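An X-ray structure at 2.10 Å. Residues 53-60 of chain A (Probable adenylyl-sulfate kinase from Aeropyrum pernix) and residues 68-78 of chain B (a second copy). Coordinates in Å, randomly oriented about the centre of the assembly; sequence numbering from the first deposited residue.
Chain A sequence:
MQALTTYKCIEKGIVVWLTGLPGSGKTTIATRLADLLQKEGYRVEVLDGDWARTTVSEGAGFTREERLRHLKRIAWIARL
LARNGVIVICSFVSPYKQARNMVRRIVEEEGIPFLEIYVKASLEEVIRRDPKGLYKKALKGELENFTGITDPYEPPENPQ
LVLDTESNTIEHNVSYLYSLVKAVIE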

# COMPACT_ATOMS: atom_id res chain seq x y z
N ARG A 53 0.37 0.48 -11.53
CA ARG A 53 0.99 1.34 -12.51
C ARG A 53 0.50 2.79 -12.47
O ARG A 53 1.24 3.70 -12.83
CB ARG A 53 0.77 0.74 -13.90
CG ARG A 53 1.56 1.38 -15.02
CD ARG A 53 1.21 0.70 -16.33
NE ARG A 53 -0.21 0.37 -16.36
CZ ARG A 53 -0.90 0.05 -17.45
NH1 ARG A 53 -0.29 0.00 -18.63
NH2 ARG A 53 -2.19 -0.24 -17.35
N THR A 54 -0.73 3.01 -12.02
CA THR A 54 -1.22 4.38 -11.96
C THR A 54 -1.37 4.86 -10.52
O THR A 54 -1.90 5.95 -10.29
CB THR A 54 -2.59 4.54 -12.65
OG1 THR A 54 -3.56 3.71 -12.01
CG2 THR A 54 -2.48 4.16 -14.12
N THR A 55 -0.90 4.08 -9.56
CA THR A 55 -1.06 4.50 -8.17
C THR A 55 0.19 4.43 -7.29
O THR A 55 0.88 5.42 -7.11
CB THR A 55 -2.19 3.69 -7.48
OG1 THR A 55 -1.81 2.31 -7.42
CG2 THR A 55 -3.52 3.86 -8.25
N VAL A 56 0.46 3.26 -6.74
CA VAL A 56 1.59 3.09 -5.82
C VAL A 56 2.96 2.92 -6.46
O VAL A 56 3.98 3.16 -5.83
CB VAL A 56 1.32 1.91 -4.85
CG1 VAL A 56 0.03 2.19 -4.07
CG2 VAL A 56 1.19 0.60 -5.61
N SER A 57 2.98 2.51 -7.72
CA SER A 57 4.23 2.31 -8.42
C SER A 57 4.15 3.04 -9.76
O SER A 57 4.71 2.59 -10.75
CB SER A 57 4.45 0.81 -8.66
OG SER A 57 4.34 0.09 -7.44
N GLU A 58 3.48 4.18 -9.77
CA GLU A 58 3.27 4.96 -10.99
C GLU A 58 4.44 5.44 -11.85
O GLU A 58 4.28 5.58 -13.07
CB GLU A 58 2.39 6.17 -10.70
CG GLU A 58 2.00 6.94 -11.96
CD GLU A 58 1.04 8.08 -11.67
OE1 GLU A 58 0.06 8.22 -12.43
OE2 GLU A 58 1.27 8.83 -10.70
N GLY A 59 5.61 5.71 -11.28
CA GLY A 59 6.68 6.20 -12.14
C GLY A 59 7.97 5.41 -12.16
O GLY A 59 9.06 5.98 -12.17
N ALA A 60 7.86 4.09 -12.19
CA ALA A 60 9.05 3.26 -12.19
C ALA A 60 9.45 2.80 -13.59
O ALA A 60 8.61 2.69 -14.49
CB ALA A 60 8.84 2.04 -11.29
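Chain B 68-78: LRHLKRIAWIA

Residues 68-78 of chain B form a continuous stretch of alpha helix that begins earlier in the chain and runs on past it. Each backbone N from Lys72(B) to Ala78(B) bonds to the O four residues before it; N of Ala78(B), for example, is 2.8 Å from O of Ile74(B). The helix therefore spends its own backbone groups internally and meets chain A mainly through side chains. The facing segment of chain A has no regular helix or strand through its contact region.

Chain A turns near Val56(A); from there to Glu58(A) it runs against the helix direction. Val56(A) lies beside Arg73(B), with CA of one 4.3 Å from CA of the other, and Glu58(A) lies nearer the N-terminal end of the chain B stretch, its CA 7.3 Å from CA of Arg69(B). The contacting helix residues are Arg69(B), Lys72(B), Arg73(B), Trp76(B) and Ile77(B), spaced by three or four so that they share one side. His70(B) and Ile74(B) direct their CA-to-CB bonds away. About 471 Å² is buried, both sides summed.

The charged contact centres on Lys72(B). Its CA-to-CB bond points sideways, but all four chi angles are t, and the extended chain brings NZ to chain A. There it forms a salt bridge with Glu58(A), NZ of Lys72(B) to OE2 of Glu58(A) being 3.1 Å. The bond from NZ of Lys72(B) to OE1 of Glu58(A), at 3.3 Å, is weak. NZ of Lys72(B) also donates to the backbone O of Thr54(A) at 3.2 Å. One ammonium group thus joins two separate points of the loop.

Arg73(B) adds a second bond to the loop backbone. Its NH1 donates to O of Val56(A) at 2.9 Å, nearly straight at 174°. The acceptor lies at the edge of the guanidinium, near its plane, as suits an N-H donor. This O is modelled too close to a neighbouring atom, so its exact place is less sure.

Water 1 bridges the two backbones. It donates to O of Thr55(A) at 2.7 Å and to O of Arg69(B) at 2.8 Å. Two carbonyls cannot bond to each other directly; the water supplies both hydrogens.

The apolar contacts lie further along the helix. CG2 of Thr55(A) sits over a face of the Trp76(B) indole in a CH-pi contact, 3.7 Å from the centroid of the five-membered ring and 13° off its normal. CG1 of Val56(A) packs against CB of Trp76(B) at 4.0 Å and CG1 of Ile77(B) at 4.4 Å. CB of Val56(A) also rests 3.7 Å from CG of Arg73(B), an aliphatic part of that side chain. Val56(A) is buried and has the largest covered area on the chain A side.

Near the N-terminal end of the stretch, Arg69(B) packs on Gly59(A). N of Gly59(A) is 3.4 Å from CD of Arg69(B), and CA of Gly59(A) lies over one guanidinium face. A CB on this glycine would fall 2.5 Å from NH1 of Arg69(B), a clash.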

# COMPACT_ATOMS: atom_id res chain seq x y z
N LEU B 68 6.23 13.76 -4.45
CA LEU B 68 4.85 13.77 -4.84
C LEU B 68 4.39 12.33 -5.16
O LEU B 68 3.28 11.92 -4.80
CB LEU B 68 4.67 14.66 -6.06
CG LEU B 68 3.23 14.98 -6.44
CD1 LEU B 68 2.52 15.59 -5.26
CD2 LEU B 68 3.21 15.95 -7.61
N ARG B 69 5.26 11.57 -5.81
CA ARG B 69 4.94 10.19 -6.14
C ARG B 69 4.85 9.40 -4.84
O ARG B 69 4.01 8.52 -4.69
CB ARG B 69 6.02 9.58 -7.03
CG ARG B 69 5.54 9.31 -8.44
CD ARG B 69 6.39 8.24 -9.12
NE ARG B 69 7.76 8.68 -9.32
CZ ARG B 69 8.14 9.53 -10.27
NH1 ARG B 69 7.25 10.04 -11.11
NH2 ARG B 69 9.42 9.87 -10.36
N HIS B 70 5.71 9.74 -3.89
CA HIS B 70 5.72 9.08 -2.58
C HIS B 70 4.42 9.39 -1.83
O HIS B 70 3.78 8.48 -1.27
CB HIS B 70 6.95 9.57 -1.81
CG HIS B 70 6.85 9.44 -0.33
ND1 HIS B 70 6.89 8.23 0.32
CD2 HIS B 70 6.78 10.38 0.64
CE1 HIS B 70 6.85 8.42 1.63
NE2 HIS B 70 6.78 9.73 1.85
N LEU B 71 3.99 10.65 -1.84
CA LEU B 71 2.78 11.02 -1.13
C LEU B 71 1.51 10.43 -1.75
O LEU B 71 0.57 10.08 -1.04
CB LEU B 71 2.67 12.55 -1.01
CG LEU B 71 3.67 13.22 -0.03
CD1 LEU B 71 3.46 14.72 0.05
CD2 LEU B 71 3.50 12.61 1.36
N LYS B 72 1.48 10.30 -3.07
CA LYS B 72 0.32 9.74 -3.75
C LYS B 72 0.22 8.26 -3.41
O LYS B 72 -0.88 7.70 -3.28
CB LYS B 72 0.45 9.91 -5.27
CG LYS B 72 -0.68 9.26 -6.05
CD LYS B 72 -0.54 9.46 -7.55
CE LYS B 72 -1.79 9.00 -8.27
NZ LYS B 72 -1.62 9.12 -9.75
N ARG B 73 1.37 7.62 -3.28
CA ARG B 73 1.44 6.22 -2.93
C ARG B 73 0.89 6.01 -1.51
O ARG B 73 0.11 5.08 -1.25
CB ARG B 73 2.89 5.73 -3.02
CG ARG B 73 3.03 4.31 -2.54
CD ARG B 73 4.30 3.67 -3.03
NE ARG B 73 5.48 4.43 -2.66
CZ ARG B 73 6.34 4.95 -3.54
NH1 ARG B 73 6.15 4.79 -4.84
NH2 ARG B 73 7.37 5.64 -3.09
N ILE B 74 1.31 6.87 -0.59
CA ILE B 74 0.85 6.79 0.78
C ILE B 74 -0.66 6.98 0.78
O ILE B 74 -1.40 6.25 1.44
CB ILE B 74 1.46 7.92 1.66
CG1 ILE B 74 2.98 7.76 1.74
CG2 ILE B 74 0.84 7.87 3.05
CD1 ILE B 74 3.46 6.43 2.31
N ALA B 75 -1.13 7.97 0.03
CA ALA B 75 -2.55 8.27 -0.01
C ALA B 75 -3.32 7.05 -0.42
O ALA B 75 -4.35 6.74 0.17
CB ALA B 75 -2.83 9.41 -0.98
N TRP B 76 -2.83 6.36 -1.44
CA TRP B 76 -3.50 5.17 -1.93
C TRP B 76 -3.48 4.01 -0.92
O TRP B 76 -4.46 3.27 -0.79
CB TRP B 76 -2.93 4.76 -3.29
CG TRP B 76 -3.77 5.30 -4.39
CD1 TRP B 76 -3.54 6.40 -5.15
CD2 TRP B 76 -5.06 4.80 -4.79
NE1 TRP B 76 -4.60 6.63 -6.01
CE2 TRP B 76 -5.54 5.66 -5.81
CE3 TRP B 76 -5.84 3.71 -4.40
CZ2 TRP B 76 -6.78 5.47 -6.44
CZ3 TRP B 76 -7.08 3.51 -5.01
CH2 TRP B 76 -7.53 4.39 -6.03
N ILE B 77 -2.37 3.89 -0.18
CA ILE B 77 -2.26 2.85 0.84
C ILE B 77 -3.23 3.15 1.99
O ILE B 77 -3.88 2.24 2.50
CB ILE B 77 -0.82 2.76 1.39
CG1 ILE B 77 0.12 2.25 0.29
CG2 ILE B 77 -0.77 1.79 2.55
CD1 ILE B 77 1.63 2.38 0.62
N ALA B 78 -3.31 4.41 2.41
CA ALA B 78 -4.24 4.79 3.47
C ALA B 78 -5.69 4.54 3.00
O ALA B 78 -6.52 4.07 3.77
CB ALA B 78 -4.06 6.28 3.84
O HOH W 1 2.88 7.23 -6.86